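PDB 2W7Y: probable sugar ABC transporter, sugar-binding protein from Streptococcus pneumoniae, which probably captures blood-group-type sugars for an ABC transporter, and binds the blood group A-trisaccharide. Local coordinates for residues Leu156-Trp162 against Val276-Trp282; Ile208-Thr213 against Val385-Ser389. One frame throughout, in Å; residues are numbered along the deposited sequence.

Contact 1. Residues Leu156-Trp162 against Val276-Trp282; sequences LFTMGLW and VFFNGVW. With GAL (beta-D-galactopyranose), chain C; A2G (2-acetamido-2-deoxy-alpha-D-galactopyranose), chain B.
Phe-157 and Trp-282 form a T-shaped pair, with the planes at 60° and indole CH2 over the centre of the phenyl face, 3.6 Å from Phe-157 CE2. Trp-282 CG sits between its backbone N and carbonyl carbon (chi1 55°), which lays the indole over Gly-280 CA, while the galactose lies over the opposite face, GAL C5 3.5 Å from Trp-282 CD2. This end is tight: Val-281 N gives a nearly straight bond to Thr-158 O (3.0 Å, 172°), and Met-159, a selenomethionine, sets CB 3.8 Å from Gly-280 CA. At the far end Trp-162 and Phe-277 make an antiparallel hydrogen-bonded pair, and Trp-162 NE1 reaches Gly-280 O (3.1 Å), which lies in the indole plane although the N-H arrives from above the carbonyl plane. Between these ends a water accepts from Gly-160 N and donates to Asn-279 O. The end of the partly exposed Leu-156 side chain leads off toward Asn-348 and Ser-350. Asn-279 ND2 and Trp-282 NE1 both donate to A2G O6, each at 2.9 Å. The pocket thus combines an apolar aromatic face for galactose with N-H groups that grip a hydroxyl of the N-acetylgalactosamine, as is usual in sugar recognition.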
ATOM      1  N   LEU A 156      -7.566   3.355  -2.541  1.00 23.08           N
ATOM      2  CA  LEU A 156      -7.183   3.304  -1.137  1.00 22.78           C
ATOM      3  C   LEU A 156      -6.214   2.166  -0.827  1.00 22.60           C
ATOM      4  O   LEU A 156      -6.324   1.073  -1.379  1.00 22.24           O
ATOM      5  CB  LEU A 156      -8.430   3.200  -0.258  1.00 22.83           C
ATOM      6  CG  LEU A 156      -9.002   4.457   0.405  1.00 23.14           C
ATOM      7  CD1 LEU A 156      -8.614   5.770  -0.284  1.00 22.81           C
ATOM      8  CD2 LEU A 156     -10.508   4.326   0.533  1.00 22.91           C
ATOM      9  N   PHE A 157      -5.267   2.440   0.067  1.00 22.72           N
ATOM     10  CA  PHE A 157      -4.302   1.446   0.514  1.00 22.71           C
ATOM     11  C   PHE A 157      -4.939   0.546   1.575  1.00 22.84           C
ATOM     12  O   PHE A 157      -4.493   0.485   2.726  1.00 22.69           O
ATOM     13  CB  PHE A 157      -3.027   2.116   1.039  1.00 22.56           C
ATOM     14  CG  PHE A 157      -1.770   1.375   0.681  1.00 22.70           C
ATOM     15  CD1 PHE A 157      -1.079   1.683  -0.487  1.00 22.44           C
ATOM     16  CD2 PHE A 157      -1.288   0.354   1.493  1.00 22.13           C
ATOM     17  CE1 PHE A 157       0.079   0.995  -0.834  1.00 22.78           C
ATOM     18  CE2 PHE A 157      -0.133  -0.335   1.151  1.00 22.51           C
ATOM     19  CZ  PHE A 157       0.551  -0.019  -0.014  1.00 22.42           C
ATOM     20  N   THR A 158      -5.994  -0.147   1.156  1.00 23.10           N
ATOM     21  CA  THR A 158      -6.771  -1.029   2.012  1.00 23.38           C
ATOM     22  C   THR A 158      -6.125  -2.405   1.955  1.00 23.69           C
ATOM     23  O   THR A 158      -6.124  -3.056   0.908  1.00 23.62           O
ATOM     24  CB  THR A 158      -8.244  -1.077   1.539  1.00 23.30           C
ATOM     25  OG1 THR A 158      -8.747   0.259   1.447  1.00 23.00           O
ATOM     26  CG2 THR A 158      -9.126  -1.894   2.495  1.00 22.96           C
HETATM   27  N   MSE A 159      -5.565  -2.837   3.081  1.00 24.09           N
HETATM   28  CA  MSE A 159      -4.732  -4.037   3.093  1.00 25.24           C
HETATM   29  C   MSE A 159      -4.937  -5.000   4.271  1.00 24.05           C
HETATM   30  O   MSE A 159      -4.662  -4.662   5.428  1.00 23.84           O
HETATM   31  CB  MSE A 159      -3.258  -3.641   2.972  1.00 24.74           C
HETATM   32  CG  MSE A 159      -2.282  -4.748   3.302  1.00 25.82           C
HETATM   33 SE   MSE A 159      -0.509  -4.372   2.623  1.00 30.36          SE
HETATM   34  CE  MSE A 159      -0.251  -2.598   3.351  1.00 26.80           C
ATOM     35  N   GLY A 160      -5.418  -6.198   3.954  1.00 23.63           N
ATOM     36  CA  GLY A 160      -5.341  -7.339   4.860  1.00 23.10           C
ATOM     37  C   GLY A 160      -4.241  -8.259   4.363  1.00 22.88           C
ATOM     38  O   GLY A 160      -3.133  -7.812   4.057  1.00 22.65           O
ATOM     39  N   LEU A 161      -4.537  -9.550   4.274  1.00 22.75           N
ATOM     40  CA  LEU A 161      -3.586 -10.495   3.698  1.00 22.82           C
ATOM     41  C   LEU A 161      -4.314 -11.597   2.918  1.00 22.71           C
ATOM     42  O   LEU A 161      -5.551 -11.624   2.884  1.00 22.39           O
ATOM     43  CB  LEU A 161      -2.616 -11.030   4.781  1.00 22.80           C
ATOM     44  CG  LEU A 161      -2.787 -12.239   5.726  1.00 23.11           C
ATOM     45  CD1 LEU A 161      -2.132 -11.945   7.077  1.00 22.87           C
ATOM     46  CD2 LEU A 161      -4.208 -12.690   5.948  1.00 22.50           C
ATOM     47  N   TRP A 162      -3.549 -12.480   2.277  1.00 22.61           N
ATOM     48  CA  TRP A 162      -4.123 -13.601   1.537  1.00 22.72           C
ATOM     49  C   TRP A 162      -3.510 -14.916   1.993  1.00 22.77           C
ATOM     50  O   TRP A 162      -2.334 -14.966   2.346  1.00 22.88           O
ATOM     51  CB  TRP A 162      -3.940 -13.417   0.029  1.00 22.54           C
ATOM     52  CG  TRP A 162      -4.569 -12.155  -0.495  1.00 22.65           C
ATOM     53  CD1 TRP A 162      -3.986 -10.920  -0.579  1.00 22.26           C
ATOM     54  CD2 TRP A 162      -5.899 -12.006  -1.009  1.00 22.61           C
ATOM     55  NE1 TRP A 162      -4.868 -10.015  -1.114  1.00 22.29           N
ATOM     56  CE2 TRP A 162      -6.051 -10.650  -1.383  1.00 22.80           C
ATOM     57  CE3 TRP A 162      -6.977 -12.885  -1.193  1.00 22.44           C
ATOM     58  CZ2 TRP A 162      -7.242 -10.152  -1.929  1.00 22.91           C
ATOM     59  CZ3 TRP A 162      -8.158 -12.391  -1.731  1.00 22.33           C
ATOM     60  CH2 TRP A 162      -8.281 -11.036  -2.096  1.00 22.67           C
ATOM     61  N   VAL A 276       0.924 -17.978   2.668  1.00 22.94           N
ATOM     62  CA  VAL A 276       0.371 -16.647   2.908  1.00 23.16           C
ATOM     63  C   VAL A 276       1.067 -15.566   2.065  1.00 22.97           C
ATOM     64  O   VAL A 276       2.244 -15.684   1.717  1.00 22.84           O
ATOM     65  CB  VAL A 276       0.318 -16.304   4.439  1.00 23.20           C
ATOM     66  CG1 VAL A 276       1.591 -16.695   5.120  1.00 23.62           C
ATOM     67  CG2 VAL A 276      -0.006 -14.826   4.685  1.00 23.34           C
ATOM     68  N   PHE A 277       0.303 -14.529   1.726  1.00 22.87           N
ATOM     69  CA  PHE A 277       0.752 -13.457   0.848  1.00 22.76           C
ATOM     70  C   PHE A 277       0.284 -12.130   1.414  1.00 22.75           C
ATOM     71  O   PHE A 277      -0.912 -11.847   1.440  1.00 22.80           O
ATOM     72  CB  PHE A 277       0.189 -13.681  -0.563  1.00 22.80           C
ATOM     73  CG  PHE A 277       0.637 -12.670  -1.585  1.00 22.38           C
ATOM     74  CD1 PHE A 277       1.976 -12.304  -1.698  1.00 22.53           C
ATOM     75  CD2 PHE A 277      -0.282 -12.117  -2.467  1.00 22.24           C
ATOM     76  CE1 PHE A 277       2.383 -11.381  -2.656  1.00 22.57           C
ATOM     77  CE2 PHE A 277       0.114 -11.197  -3.432  1.00 22.29           C
ATOM     78  CZ  PHE A 277       1.451 -10.825  -3.525  1.00 22.57           C
ATOM     79  N   PHE A 278       1.231 -11.326   1.883  1.00 22.86           N
ATOM     80  CA  PHE A 278       0.912 -10.027   2.459  1.00 22.98           C
ATOM     81  C   PHE A 278       0.803  -8.961   1.367  1.00 23.01           C
ATOM     82  O   PHE A 278       1.796  -8.328   0.995  1.00 22.97           O
ATOM     83  CB  PHE A 278       1.946  -9.627   3.528  1.00 23.01           C
ATOM     84  CG  PHE A 278       2.215 -10.704   4.551  1.00 22.95           C
ATOM     85  CD1 PHE A 278       1.241 -11.064   5.477  1.00 22.88           C
ATOM     86  CD2 PHE A 278       3.441 -11.357   4.585  1.00 22.78           C
ATOM     87  CE1 PHE A 278       1.479 -12.063   6.420  1.00 23.18           C
ATOM     88  CE2 PHE A 278       3.690 -12.353   5.526  1.00 23.25           C
ATOM     89  CZ  PHE A 278       2.706 -12.713   6.443  1.00 23.23           C
ATOM     90  N   ASN A 279      -0.409  -8.798   0.840  1.00 22.94           N
ATOM     91  CA  ASN A 279      -0.704  -7.752  -0.139  1.00 22.80           C
ATOM     92  C   ASN A 279      -2.131  -7.228   0.035  1.00 22.71           C
ATOM     93  O   ASN A 279      -2.949  -7.858   0.706  1.00 22.29           O
ATOM     94  CB  ASN A 279      -0.464  -8.246  -1.570  1.00 22.93           C
ATOM     95  CG  ASN A 279      -0.187  -7.109  -2.547  1.00 23.02           C
ATOM     96  OD1 ASN A 279       0.021  -5.963  -2.141  1.00 22.96           O
ATOM     97  ND2 ASN A 279      -0.187  -7.422  -3.841  1.00 22.40           N
ATOM     98  N   GLY A 280      -2.413  -6.069  -0.561  1.00 22.59           N
ATOM     99  CA  GLY A 280      -3.699  -5.396  -0.389  1.00 22.63           C
ATOM    100  C   GLY A 280      -4.862  -6.001  -1.149  1.00 22.69           C
ATOM    101  O   GLY A 280      -4.706  -7.002  -1.848  1.00 22.63           O
ATOM    102  N   VAL A 281      -6.030  -5.378  -1.008  1.00 22.79           N
ATOM    103  CA  VAL A 281      -7.265  -5.854  -1.637  1.00 22.88           C
ATOM    104  C   VAL A 281      -7.187  -5.828  -3.165  1.00 23.05           C
ATOM    105  O   VAL A 281      -7.844  -6.619  -3.843  1.00 22.97           O
ATOM    106  CB  VAL A 281      -8.522  -5.066  -1.143  1.00 22.96           C
ATOM    107  CG1 VAL A 281      -8.711  -5.233   0.359  1.00 22.63           C
ATOM    108  CG2 VAL A 281      -8.443  -3.583  -1.514  1.00 22.83           C
ATOM    109  N   TRP A 282      -6.361  -4.922  -3.688  1.00 23.18           N
ATOM    110  CA  TRP A 282      -6.166  -4.736  -5.123  1.00 23.06           C
ATOM    111  C   TRP A 282      -5.585  -5.971  -5.822  1.00 22.98           C
ATOM    112  O   TRP A 282      -5.579  -6.043  -7.050  1.00 23.08           O
ATOM    113  CB  TRP A 282      -5.278  -3.513  -5.370  1.00 23.14           C
ATOM    114  CG  TRP A 282      -3.956  -3.566  -4.641  1.00 23.33           C
ATOM    115  CD1 TRP A 282      -2.808  -4.162  -5.075  1.00 22.61           C
ATOM    116  CD2 TRP A 282      -3.654  -3.004  -3.354  1.00 23.35           C
ATOM    117  NE1 TRP A 282      -1.812  -4.004  -4.145  1.00 22.97           N
ATOM    118  CE2 TRP A 282      -2.303  -3.303  -3.076  1.00 22.98           C
ATOM    119  CE3 TRP A 282      -4.391  -2.276  -2.409  1.00 23.08           C
ATOM    120  CZ2 TRP A 282      -1.672  -2.892  -1.898  1.00 22.79           C
ATOM    121  CZ3 TRP A 282      -3.762  -1.871  -1.239  1.00 22.72           C
ATOM    122  CH2 TRP A 282      -2.419  -2.181  -0.994  1.00 22.56           C
TER
HETATM  123  C1  GAL C   1      -1.510  -0.192  -7.314  1.00 16.73           C
HETATM  124  C2  GAL C   1      -0.118  -0.245  -6.683  1.00 16.42           C
HETATM  125  C3  GAL C   1      -0.190  -0.793  -5.255  1.00 16.01           C
HETATM  126  C4  GAL C   1      -1.286  -0.105  -4.432  1.00 15.18           C
HETATM  127  C5  GAL C   1      -2.609  -0.172  -5.209  1.00 16.26           C
HETATM  128  C6  GAL C   1      -3.793   0.475  -4.487  1.00 16.08           C
HETATM  129  O1  GAL C   1      -1.443   0.564  -8.502  1.00 20.41           O
HETATM  130  O2  GAL C   1       0.696  -1.074  -7.487  1.00 16.02           O
HETATM  131  O3  GAL C   1       1.066  -0.668  -4.629  1.00 15.78           O
HETATM  132  O4  GAL C   1      -0.900   1.225  -4.174  1.00 12.44           O
HETATM  133  O5  GAL C   1      -2.446   0.446  -6.471  1.00 16.42           O
HETATM  134  O6  GAL C   1      -4.996  -0.070  -4.998  1.00 15.93           O
HETATM  135  O5  A2G B   3       1.359  -2.934  -3.939  1.00 15.14           O
HETATM  136  C1  A2G B   3       1.531  -1.510  -3.707  1.00 14.61           C
HETATM  137  C2  A2G B   3       2.945  -1.291  -3.192  1.00 14.31           C
HETATM  138  N2  A2G B   3       3.214   0.130  -2.969  1.00 13.82           N
HETATM  139  C3  A2G B   3       3.953  -1.799  -4.232  1.00 14.75           C
HETATM  140  O3  A2G B   3       5.287  -1.514  -3.807  1.00 15.05           O
HETATM  141  C4  A2G B   3       3.750  -3.293  -4.489  1.00 15.13           C
HETATM  142  O4  A2G B   3       4.033  -4.043  -3.301  1.00 15.66           O
HETATM  143  C5  A2G B   3       2.295  -3.524  -4.918  1.00 15.36           C
HETATM  144  C6  A2G B   3       1.987  -5.007  -5.112  1.00 14.71           C
HETATM  145  O6  A2G B   3       0.592  -5.148  -5.389  1.00 15.36           O
HETATM  146  C7  A2G B   3       3.672   0.586  -1.809  1.00 13.20           C
HETATM  147  O7  A2G B   3       3.885  -0.111  -0.816  1.00 12.15           O
HETATM  148  C8  A2G B   3       3.914   2.092  -1.781  1.00 13.02           C
HETATM  149  O   HOH W   1      -5.521  -7.405   1.460  1.00 17.39           O

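Contact 2. Residues Ile208-Thr213 against Val385-Ser389; sequences IRLFNT and VPTVS
Asn-212, on helix 207-215, turns its amide onto the N-terminal end of helix 388-392, where Thr-387 is the N-cap residue. Both ends of the amide are used: Asn-212 OD1 accepts from Val-388 N (3.0 Å, 151°), and Asn-212 ND2 donates to Pro-386 O (2.9 Å). Neither bond is perfectly flat; Val-388 N is tilted 35° from the plane of the amide carbonyl, and Pro-386 O stands somewhat out of the amide plane. The two bonds bracket Thr-387, whose CA lies 3.2 Å from Asn-212 OD1, and fix the rotation of the amide. Asn-212 CG lies anti to its backbone N (chi1 -150°), which carries the amide toward 386-388. Apolar groups flank it: Val-385 CG2 is 3.6 Å from Asn-212 ND2, Ile-208 CD1 meets Val-388 CB at 4.2 Å, and Val-388 CG2 approaches the edge of the Phe-211 ring. Further out, Thr-387 OG1 caps Asp-390 N, and Val-385 is tied by backbone bonds to strand 302-306. Ile-208 also packs on His-397, Ile-400 and Ile-401 of helix 394-406. Arg-209 directs its guanidinium to the sugar, NH2 binding A2G O7, so the same helix serves both fold and pocket. Its carbonyl is doubly engaged: Arg-209 O accepts from Thr-213 N and, in the carbonyl plane, from Thr-213 OG1 at 2.7 Å.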
ATOM      1  N   ILE A 208       7.299  -5.746   6.313  1.00 23.30           N
ATOM      2  CA  ILE A 208       6.952  -4.505   7.015  1.00 23.03           C
ATOM      3  C   ILE A 208       5.462  -4.456   7.370  1.00 22.96           C
ATOM      4  O   ILE A 208       5.066  -3.754   8.297  1.00 22.92           O
ATOM      5  CB  ILE A 208       7.404  -3.221   6.242  1.00 23.05           C
ATOM      6  CG1 ILE A 208       7.485  -2.014   7.191  1.00 22.56           C
ATOM      7  CG2 ILE A 208       6.493  -2.947   5.032  1.00 23.08           C
ATOM      8  CD1 ILE A 208       8.058  -0.748   6.578  1.00 22.22           C
ATOM      9  N   ARG A 209       4.651  -5.218   6.633  1.00 23.08           N
ATOM     10  CA  ARG A 209       3.217  -5.328   6.899  1.00 23.03           C
ATOM     11  C   ARG A 209       2.968  -6.109   8.188  1.00 23.02           C
ATOM     12  O   ARG A 209       1.966  -5.884   8.874  1.00 22.98           O
ATOM     13  CB  ARG A 209       2.472  -5.996   5.732  1.00 22.93           C
ATOM     14  CG  ARG A 209       2.948  -5.630   4.330  1.00 23.05           C
ATOM     15  CD  ARG A 209       2.816  -4.140   4.027  1.00 23.18           C
ATOM     16  NE  ARG A 209       3.032  -3.862   2.609  1.00 22.81           N
ATOM     17  CZ  ARG A 209       3.179  -2.646   2.092  1.00 22.27           C
ATOM     18  NH1 ARG A 209       3.135  -1.573   2.873  1.00 21.97           N
ATOM     19  NH2 ARG A 209       3.368  -2.508   0.789  1.00 22.17           N
ATOM     20  N   LEU A 210       3.877  -7.031   8.502  1.00 23.06           N
ATOM     21  CA  LEU A 210       3.854  -7.739   9.784  1.00 22.99           C
ATOM     22  C   LEU A 210       4.265  -6.829  10.941  1.00 23.02           C
ATOM     23  O   LEU A 210       3.644  -6.862  12.002  1.00 23.08           O
ATOM     24  CB  LEU A 210       4.736  -8.990   9.744  1.00 23.07           C
ATOM     25  CG  LEU A 210       4.254 -10.211   8.944  1.00 22.72           C
ATOM     26  CD1 LEU A 210       5.317 -11.298   8.948  1.00 21.87           C
ATOM     27  CD2 LEU A 210       2.935 -10.750   9.482  1.00 22.45           C
ATOM     28  N   PHE A 211       5.306  -6.021  10.730  1.00 23.11           N
ATOM     29  CA  PHE A 211       5.748  -5.022  11.713  1.00 23.17           C
ATOM     30  C   PHE A 211       4.673  -3.955  11.951  1.00 23.22           C
ATOM     31  O   PHE A 211       4.363  -3.626  13.097  1.00 23.21           O
ATOM     32  CB  PHE A 211       7.065  -4.363  11.273  1.00 23.10           C
ATOM     33  CG  PHE A 211       7.520  -3.230  12.173  1.00 23.21           C
ATOM     34  CD1 PHE A 211       8.160  -3.491  13.386  1.00 23.11           C
ATOM     35  CD2 PHE A 211       7.316  -1.900  11.800  1.00 22.91           C
ATOM     36  CE1 PHE A 211       8.579  -2.440  14.219  1.00 23.13           C
ATOM     37  CE2 PHE A 211       7.734  -0.849  12.620  1.00 23.10           C
ATOM     38  CZ  PHE A 211       8.367  -1.117  13.831  1.00 22.98           C
ATOM     39  N   ASN A 212       4.125  -3.426  10.859  1.00 23.10           N
ATOM     40  CA  ASN A 212       3.085  -2.403  10.883  1.00 23.12           C
ATOM     41  C   ASN A 212       1.880  -2.820  11.717  1.00 23.11           C
ATOM     42  O   ASN A 212       1.344  -2.024  12.496  1.00 23.04           O
ATOM     43  CB  ASN A 212       2.625  -2.118   9.449  1.00 23.26           C
ATOM     44  CG  ASN A 212       2.142  -0.688   9.239  1.00 23.27           C
ATOM     45  OD1 ASN A 212       2.324  -0.134   8.160  1.00 23.92           O
ATOM     46  ND2 ASN A 212       1.512  -0.096  10.248  1.00 23.40           N
ATOM     47  N   THR A 213       1.467  -4.075  11.550  1.00 23.08           N
ATOM     48  CA  THR A 213       0.261  -4.582  12.195  1.00 22.98           C
ATOM     49  C   THR A 213       0.483  -5.087  13.621  1.00 23.00           C
ATOM     50  O   THR A 213      -0.419  -4.975  14.453  1.00 22.92           O
ATOM     51  CB  THR A 213      -0.464  -5.650  11.334  1.00 22.88           C
ATOM     52  OG1 THR A 213       0.454  -6.679  10.936  1.00 23.19           O
ATOM     53  CG2 THR A 213      -1.059  -5.012  10.096  1.00 22.64           C
ATOM     54  N   VAL A 385      -4.645   0.296  11.332  1.00 23.10           N
ATOM     55  CA  VAL A 385      -3.459   1.160  11.345  1.00 23.13           C
ATOM     56  C   VAL A 385      -3.149   1.753   9.960  1.00 23.11           C
ATOM     57  O   VAL A 385      -3.530   1.172   8.943  1.00 23.03           O
ATOM     58  CB  VAL A 385      -2.189   0.421  11.898  1.00 23.10           C
ATOM     59  CG1 VAL A 385      -2.352   0.078  13.373  1.00 23.04           C
ATOM     60  CG2 VAL A 385      -1.861  -0.827  11.081  1.00 23.09           C
ATOM     61  N   PRO A 386      -2.482   2.928   9.917  1.00 23.13           N
ATOM     62  CA  PRO A 386      -1.988   3.438   8.641  1.00 23.13           C
ATOM     63  C   PRO A 386      -0.630   2.815   8.305  1.00 23.08           C
ATOM     64  O   PRO A 386      -0.023   2.163   9.157  1.00 23.21           O
ATOM     65  CB  PRO A 386      -1.844   4.940   8.900  1.00 22.96           C
ATOM     66  CG  PRO A 386      -1.522   5.038  10.350  1.00 23.10           C
ATOM     67  CD  PRO A 386      -2.170   3.847  11.032  1.00 23.19           C
ATOM     68  N   THR A 387      -0.157   3.005   7.080  1.00 23.07           N
ATOM     69  CA  THR A 387       1.148   2.464   6.697  1.00 23.20           C
ATOM     70  C   THR A 387       2.264   3.308   7.296  1.00 23.39           C
ATOM     71  O   THR A 387       2.140   4.538   7.393  1.00 23.44           O
ATOM     72  CB  THR A 387       1.349   2.409   5.171  1.00 23.01           C
ATOM     73  OG1 THR A 387       1.118   3.708   4.615  1.00 23.40           O
ATOM     74  CG2 THR A 387       0.415   1.400   4.529  1.00 22.91           C
ATOM     75  N   VAL A 388       3.339   2.635   7.704  1.00 23.31           N
ATOM     76  CA  VAL A 388       4.582   3.285   8.129  1.00 23.37           C
ATOM     77  C   VAL A 388       4.982   4.389   7.143  1.00 23.42           C
ATOM     78  O   VAL A 388       5.371   5.487   7.554  1.00 23.55           O
ATOM     79  CB  VAL A 388       5.739   2.248   8.284  1.00 23.38           C
ATOM     80  CG1 VAL A 388       7.107   2.930   8.312  1.00 23.43           C
ATOM     81  CG2 VAL A 388       5.536   1.394   9.534  1.00 23.19           C
ATOM     82  N   SER A 389       4.859   4.089   5.851  1.00 23.24           N
ATOM     83  CA  SER A 389       5.186   5.020   4.775  1.00 23.33           C
ATOM     84  C   SER A 389       4.405   6.334   4.835  1.00 23.20           C
ATOM     85  O   SER A 389       4.975   7.401   4.626  1.00 23.25           O
ATOM     86  CB  SER A 389       4.959   4.342   3.419  1.00 23.40           C
ATOM     87  OG  SER A 389       5.551   5.094   2.376  1.00 24.38           O
TER

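Both contacts are buried near the centre of the chain, about 12 Å apart between centres, and both contribute residues to the glycan pocket. Contact 1 joins strand 157-164 to strand 276-277 and the loop after it, through backbone bonds and aromatic rings. Contact 2 instead joins helix 207-215 to the turn between strand 383-385 and helix 388-392, with a single side-chain amide as its polar link and mainly aliphatic groups around it. Strands of one mixed sheet enter both, since 302-306 pairs with 157-164 and with 383-385. They also touch directly: Met-159 CE packs on Arg-209 CD at 3.5 Å, and Phe-157 CD2 lies 3.6 Å from Thr-387 CG2.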